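Local coordinates for protein putative tagatose-6-phosphate ketose/aldose isomerase (PDB 3C3J) that is a putative isomerase of the SIS family, built from two SIS domains in one chain and paired with a second copy of itself, at residues I67-H78 with M180-T191. Numbering follows the deposited sequence.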
ATOM      1  N   ILE A  67       2.128 -11.335  -0.411  1.00 12.26           N
ATOM      2  CA  ILE A  67       2.055 -12.349   0.641  1.00 12.59           C
ATOM      3  C   ILE A  67       2.138 -11.678   2.018  1.00 12.54           C
ATOM      4  O   ILE A  67       1.258 -11.841   2.834  1.00 12.03           O
ATOM      5  CB  ILE A  67       3.147 -13.454   0.501  1.00 12.32           C
ATOM      6  CG1 ILE A  67       2.971 -14.183  -0.840  1.00 12.24           C
ATOM      7  CG2 ILE A  67       3.111 -14.454   1.742  1.00 11.42           C
ATOM      8  CD1 ILE A  67       4.091 -15.106  -1.192  1.00 12.97           C
ATOM      9  N   GLY A  68       3.195 -10.906   2.242  1.00 12.56           N
ATOM     10  CA  GLY A  68       3.379 -10.189   3.486  1.00 13.27           C
ATOM     11  C   GLY A  68       2.250  -9.228   3.752  1.00 13.68           C
ATOM     12  O   GLY A  68       1.867  -9.043   4.885  1.00 13.79           O
ATOM     13  N   ASP A  69       1.729  -8.586   2.712  1.00 14.72           N
ATOM     14  CA  ASP A  69       0.557  -7.703   2.844  1.00 15.31           C
ATOM     15  C   ASP A  69      -0.647  -8.434   3.423  1.00 14.90           C
ATOM     16  O   ASP A  69      -1.369  -7.873   4.269  1.00 15.26           O
ATOM     17  CB  ASP A  69       0.190  -7.053   1.520  1.00 16.46           C
ATOM     18  CG  ASP A  69       1.237  -6.032   1.041  1.00 20.18           C
ATOM     19  OD1 ASP A  69       2.108  -5.627   1.828  1.00 23.61           O
ATOM     20  OD2 ASP A  69       1.191  -5.642  -0.148  1.00 26.70           O
ATOM     21  N   ILE A  70      -0.848  -9.681   3.002  1.00 14.30           N
ATOM     22  CA  ILE A  70      -1.972 -10.480   3.508  1.00 14.01           C
ATOM     23  C   ILE A  70      -1.706 -10.990   4.939  1.00 14.17           C
ATOM     24  O   ILE A  70      -2.598 -10.887   5.800  1.00 15.03           O
ATOM     25  CB  ILE A  70      -2.311 -11.633   2.573  1.00 13.78           C
ATOM     26  CG1 ILE A  70      -2.706 -11.089   1.189  1.00 14.34           C
ATOM     27  CG2 ILE A  70      -3.463 -12.490   3.127  1.00 12.90           C
ATOM     28  CD1 ILE A  70      -2.727 -12.124   0.091  1.00 14.53           C
ATOM     29  N   ILE A  71      -0.507 -11.503   5.216  1.00 13.56           N
ATOM     30  CA  ILE A  71      -0.287 -12.288   6.431  1.00 13.69           C
ATOM     31  C   ILE A  71       0.562 -11.656   7.534  1.00 14.37           C
ATOM     32  O   ILE A  71       0.509 -12.158   8.653  1.00 13.50           O
ATOM     33  CB  ILE A  71       0.265 -13.714   6.126  1.00 13.77           C
ATOM     34  CG1 ILE A  71       1.723 -13.693   5.637  1.00 13.73           C
ATOM     35  CG2 ILE A  71      -0.642 -14.480   5.135  1.00 13.04           C
ATOM     36  CD1 ILE A  71       2.298 -15.119   5.408  1.00 14.22           C
ATOM     37  N   ALA A  72       1.383 -10.622   7.244  1.00 15.04           N
ATOM     38  CA  ALA A  72       2.295 -10.069   8.259  1.00 14.90           C
ATOM     39  C   ALA A  72       1.558  -9.529   9.508  1.00 15.16           C
ATOM     40  O   ALA A  72       1.938  -9.839  10.645  1.00 14.01           O
ATOM     41  CB  ALA A  72       3.217  -9.012   7.646  1.00 15.75           C
ATOM     42  N   PRO A  73       0.477  -8.757   9.311  1.00 15.86           N
ATOM     43  CA  PRO A  73      -0.220  -8.258  10.501  1.00 15.87           C
ATOM     44  C   PRO A  73      -0.821  -9.363  11.345  1.00 15.22           C
ATOM     45  O   PRO A  73      -0.658  -9.346  12.554  1.00 14.66           O
ATOM     46  CB  PRO A  73      -1.316  -7.362   9.921  1.00 17.06           C
ATOM     47  CG  PRO A  73      -0.807  -7.002   8.535  1.00 17.52           C
ATOM     48  CD  PRO A  73      -0.137  -8.235   8.074  1.00 16.66           C
ATOM     49  N   TRP A  74      -1.520 -10.302  10.725  1.00 15.16           N
ATOM     50  CA  TRP A  74      -2.020 -11.469  11.455  1.00 15.15           C
ATOM     51  C   TRP A  74      -0.908 -12.223  12.179  1.00 14.70           C
ATOM     52  O   TRP A  74      -1.037 -12.547  13.375  1.00 14.08           O
ATOM     53  CB  TRP A  74      -2.796 -12.415  10.540  1.00 15.16           C
ATOM     54  CG  TRP A  74      -3.384 -13.541  11.306  1.00 15.94           C
ATOM     55  CD1 TRP A  74      -4.523 -13.502  12.056  1.00 16.61           C
ATOM     56  CD2 TRP A  74      -2.837 -14.863  11.465  1.00 15.67           C
ATOM     57  NE1 TRP A  74      -4.733 -14.732  12.661  1.00 17.66           N
ATOM     58  CE2 TRP A  74      -3.716 -15.579  12.316  1.00 15.11           C
ATOM     59  CE3 TRP A  74      -1.686 -15.507  10.978  1.00 15.77           C
ATOM     60  CZ2 TRP A  74      -3.498 -16.912  12.678  1.00 16.45           C
ATOM     61  CZ3 TRP A  74      -1.475 -16.849  11.324  1.00 16.62           C
ATOM     62  CH2 TRP A  74      -2.376 -17.533  12.163  1.00 17.23           C
ATOM     63  N   LEU A  75       0.203 -12.470  11.491  1.00 14.66           N
ATOM     64  CA  LEU A  75       1.333 -13.146  12.135  1.00 14.84           C
ATOM     65  C   LEU A  75       1.868 -12.353  13.350  1.00 15.35           C
ATOM     66  O   LEU A  75       2.196 -12.931  14.397  1.00 15.77           O
ATOM     67  CB  LEU A  75       2.457 -13.413  11.133  1.00 14.18           C
ATOM     68  CG  LEU A  75       2.294 -14.632  10.226  1.00 13.94           C
ATOM     69  CD1 LEU A  75       3.423 -14.682   9.197  1.00 14.67           C
ATOM     70  CD2 LEU A  75       2.202 -15.925  11.048  1.00 15.70           C
ATOM     71  N   ALA A  76       1.961 -11.032  13.199  1.00 15.38           N
ATOM     72  CA  ALA A  76       2.401 -10.168  14.283  1.00 16.36           C
ATOM     73  C   ALA A  76       1.495 -10.352  15.513  1.00 16.83           C
ATOM     74  O   ALA A  76       1.988 -10.572  16.628  1.00 17.62           O
ATOM     75  CB  ALA A  76       2.391  -8.693  13.817  1.00 15.97           C
ATOM     76  N   SER A  77       0.184 -10.267  15.303  1.00 17.59           N
ATOM     77  CA  SER A  77      -0.763 -10.308  16.410  1.00 18.64           C
ATOM     78  C   SER A  77      -0.898 -11.708  16.961  1.00 19.03           C
ATOM     79  O   SER A  77      -0.995 -11.873  18.179  1.00 19.18           O
ATOM     80  CB  SER A  77      -2.148  -9.807  16.017  1.00 19.67           C
ATOM     81  OG  SER A  77      -2.652 -10.506  14.900  1.00 22.98           O
ATOM     82  N   HIS A  78      -0.915 -12.699  16.079  1.00 18.67           N
ATOM     83  CA  HIS A  78      -1.042 -14.099  16.504  1.00 19.03           C
ATOM     84  C   HIS A  78       0.137 -14.560  17.362  1.00 18.59           C
ATOM     85  O   HIS A  78      -0.065 -15.261  18.343  1.00 18.39           O
ATOM     86  CB  HIS A  78      -1.181 -15.025  15.304  1.00 19.56           C
ATOM     87  CG  HIS A  78      -1.550 -16.427  15.677  1.00 20.53           C
ATOM     88  ND1 HIS A  78      -0.637 -17.460  15.697  1.00 23.36           N
ATOM     89  CD2 HIS A  78      -2.732 -16.958  16.066  1.00 21.73           C
ATOM     90  CE1 HIS A  78      -1.250 -18.571  16.069  1.00 22.73           C
ATOM     91  NE2 HIS A  78      -2.522 -18.295  16.295  1.00 25.73           N
HETATM   92  N   MSE A 180       2.609 -18.747   0.506  1.00 14.75           N
HETATM   93  CA  MSE A 180       1.836 -18.137   1.562  1.00 15.65           C
HETATM   94  C   MSE A 180       1.407 -19.141   2.639  1.00 14.10           C
HETATM   95  O   MSE A 180       1.556 -18.887   3.833  1.00 12.84           O
HETATM   96  CB  MSE A 180       0.608 -17.422   1.002  1.00 15.68           C
HETATM   97  CG  MSE A 180      -0.161 -16.685   2.078  1.00 17.10           C
HETATM   98 SE   MSE A 180      -1.244 -15.246   1.333  1.00 23.76          SE
HETATM   99  CE  MSE A 180      -2.353 -16.288   0.040  1.00 17.63           C
ATOM    100  N   ALA A 181       0.857 -20.269   2.204  1.00 13.73           N
ATOM    101  CA  ALA A 181       0.445 -21.351   3.110  1.00 13.73           C
ATOM    102  C   ALA A 181       1.638 -21.895   3.880  1.00 13.00           C
ATOM    103  O   ALA A 181       1.534 -22.173   5.076  1.00 12.46           O
ATOM    104  CB  ALA A 181      -0.223 -22.477   2.326  1.00 12.64           C
ATOM    105  N   SER A 182       2.775 -22.025   3.196  1.00 13.50           N
ATOM    106  CA  SER A 182       4.001 -22.506   3.852  1.00 13.89           C
ATOM    107  C   SER A 182       4.470 -21.551   4.964  1.00 13.81           C
ATOM    108  O   SER A 182       4.785 -21.994   6.073  1.00 13.65           O
ATOM    109  CB  SER A 182       5.116 -22.752   2.839  1.00 14.14           C
ATOM    110  OG  SER A 182       4.652 -23.624   1.815  1.00 16.44           O
ATOM    111  N   CYS A 183       4.512 -20.258   4.664  1.00 13.51           N
ATOM    112  CA  CYS A 183       4.917 -19.257   5.647  1.00 13.43           C
ATOM    113  C   CYS A 183       4.012 -19.274   6.883  1.00 12.90           C
ATOM    114  O   CYS A 183       4.504 -19.300   7.996  1.00 13.06           O
ATOM    115  CB  CYS A 183       4.957 -17.852   5.045  1.00 12.75           C
ATOM    116  SG  CYS A 183       5.793 -16.654   6.134  1.00 15.60           S
ATOM    117  N   LEU A 184       2.699 -19.326   6.673  1.00 13.15           N
ATOM    118  CA  LEU A 184       1.752 -19.435   7.773  1.00 13.06           C
ATOM    119  C   LEU A 184       2.039 -20.696   8.609  1.00 13.89           C
ATOM    120  O   LEU A 184       2.080 -20.630   9.843  1.00 14.00           O
ATOM    121  CB  LEU A 184       0.325 -19.451   7.226  1.00 13.81           C
ATOM    122  CG  LEU A 184      -0.264 -18.155   6.678  1.00 12.02           C
ATOM    123  CD1 LEU A 184      -1.588 -18.474   5.929  1.00 12.60           C
ATOM    124  CD2 LEU A 184      -0.521 -17.092   7.784  1.00 12.69           C
ATOM    125  N   ALA A 185       2.305 -21.821   7.937  1.00 13.33           N
ATOM    126  CA  ALA A 185       2.535 -23.100   8.611  1.00 13.33           C
ATOM    127  C   ALA A 185       3.823 -23.103   9.388  1.00 13.88           C
ATOM    128  O   ALA A 185       3.903 -23.737  10.426  1.00 13.83           O
ATOM    129  CB  ALA A 185       2.518 -24.260   7.633  1.00 13.74           C
ATOM    130  N   VAL A 186       4.832 -22.393   8.891  1.00 14.15           N
ATOM    131  CA  VAL A 186       6.114 -22.322   9.579  1.00 14.66           C
ATOM    132  C   VAL A 186       5.945 -21.600  10.903  1.00 15.14           C
ATOM    133  O   VAL A 186       6.418 -22.087  11.928  1.00 15.64           O
ATOM    134  CB  VAL A 186       7.210 -21.613   8.729  1.00 14.29           C
ATOM    135  CG1 VAL A 186       8.419 -21.201   9.625  1.00 14.24           C
ATOM    136  CG2 VAL A 186       7.670 -22.549   7.545  1.00 14.61           C
ATOM    137  N   PHE A 187       5.234 -20.468  10.902  1.00 15.66           N
ATOM    138  CA  PHE A 187       5.185 -19.601  12.100  1.00 16.05           C
ATOM    139  C   PHE A 187       3.976 -19.775  12.997  1.00 16.13           C
ATOM    140  O   PHE A 187       4.035 -19.375  14.164  1.00 17.43           O
ATOM    141  CB  PHE A 187       5.389 -18.130  11.692  1.00 16.15           C
ATOM    142  CG  PHE A 187       6.746 -17.880  11.138  1.00 16.09           C
ATOM    143  CD1 PHE A 187       7.836 -17.769  11.990  1.00 15.96           C
ATOM    144  CD2 PHE A 187       6.963 -17.847   9.766  1.00 15.90           C
ATOM    145  CE1 PHE A 187       9.120 -17.556  11.477  1.00 15.97           C
ATOM    146  CE2 PHE A 187       8.228 -17.658   9.254  1.00 17.19           C
ATOM    147  CZ  PHE A 187       9.324 -17.532  10.123  1.00 16.73           C
ATOM    148  N   ALA A 188       2.901 -20.373  12.476  1.00 16.29           N
ATOM    149  CA  ALA A 188       1.690 -20.619  13.261  1.00 16.24           C
ATOM    150  C   ALA A 188       1.204 -22.074  13.108  1.00 16.27           C
ATOM    151  O   ALA A 188       0.060 -22.321  12.763  1.00 16.32           O
ATOM    152  CB  ALA A 188       0.613 -19.631  12.872  1.00 16.50           C
ATOM    153  N   PRO A 189       2.081 -23.044  13.392  1.00 16.83           N
ATOM    154  CA  PRO A 189       1.713 -24.447  13.127  1.00 17.09           C
ATOM    155  C   PRO A 189       0.600 -24.992  14.015  1.00 17.88           C
ATOM    156  O   PRO A 189      -0.021 -26.007  13.689  1.00 17.89           O
ATOM    157  CB  PRO A 189       3.012 -25.210  13.368  1.00 16.85           C
ATOM    158  CG  PRO A 189       3.757 -24.377  14.341  1.00 17.35           C
ATOM    159  CD  PRO A 189       3.445 -22.937  13.947  1.00 16.96           C
ATOM    160  N   GLU A 190       0.345 -24.314  15.123  1.00 19.45           N
ATOM    161  CA  GLU A 190      -0.737 -24.721  16.013  1.00 20.82           C
ATOM    162  C   GLU A 190      -2.112 -24.380  15.428  1.00 21.10           C
ATOM    163  O   GLU A 190      -3.133 -24.864  15.932  1.00 21.50           O
ATOM    164  CB  GLU A 190      -0.535 -24.105  17.400  1.00 21.76           C
ATOM    165  CG  GLU A 190      -0.696 -22.588  17.498  1.00 24.16           C
ATOM    166  CD  GLU A 190       0.465 -21.764  16.874  1.00 26.60           C
ATOM    167  OE1 GLU A 190       1.528 -22.292  16.505  1.00 27.35           O
ATOM    168  OE2 GLU A 190       0.318 -20.546  16.772  1.00 32.24           O
ATOM    169  N   THR A 191      -2.128 -23.550  14.378  1.00 20.15           N
ATOM    170  CA  THR A 191      -3.338 -23.054  13.726  1.00 20.08           C
ATOM    171  C   THR A 191      -3.382 -23.495  12.274  1.00 19.47           C
ATOM    172  O   THR A 191      -4.418 -23.954  11.783  1.00 18.83           O
ATOM    173  CB  THR A 191      -3.376 -21.493  13.758  1.00 20.83           C
ATOM    174  OG1 THR A 191      -3.297 -21.051  15.105  1.00 22.93           O
ATOM    175  CG2 THR A 191      -4.649 -20.900  13.119  1.00 19.94           C
TER
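An apolar, largely buried helix-helix contact joins residues 67-78 to residues 180-191 in the first SIS domain, where the helical segments 67-78 and 180-187 run nearly parallel, their axes approaching to 10.7 Å at an angle of 18°. At its start the selenomethionine Met-180 spans three isoleucines. Its CB and CG lie alongside Ile-67 CG2, and its selenium reaches Ile-70, with SE 3.7 Å from Ile-70 CD1. The methylene CG of Met-180 rests 3.8 Å from Ile-71 CG2. Ile-71 carries the middle of the interface with both branches: its CG1 stands between the backbone N and the carbonyl carbon (chi1 71°), which sends CD1 to Cys-183 CB at 3.8 Å. Its other branch, CG2, meets Leu-184 CD2 at 3.7 Å. This pairing belongs to a three-layer alpha/beta domain of the SIS type, whose parallel five-stranded sheet lies beneath the two helices; Ile-67, Cys-183 and Phe-187 pack on its central strand 105-111. On another side, helix 335-356 of the second SIS domain touches Ile-70, Trp-74 and Met-180, so that the helix pair also borders the neighbouring domain. Further along, Trp-74 reaches residues 180-191 with its six-membered ring, CG standing anti to the backbone N (chi1 -176°). CZ3 of that ring approaches Leu-184 CD2 crosswise at 3.7 Å, and CH2 lies equally near CB of Ala-188, the first residue to leave helical backbone angles; the methyl of Thr-191 is a looser neighbour. Leu-75 uses CD2 to touch Phe-187 CB at 3.9 Å, whereas the phenyl ring turns away to meet Phe-83 edge-to-face. CB of His-78 sits over the centre of the indole face, one turn along the same helix.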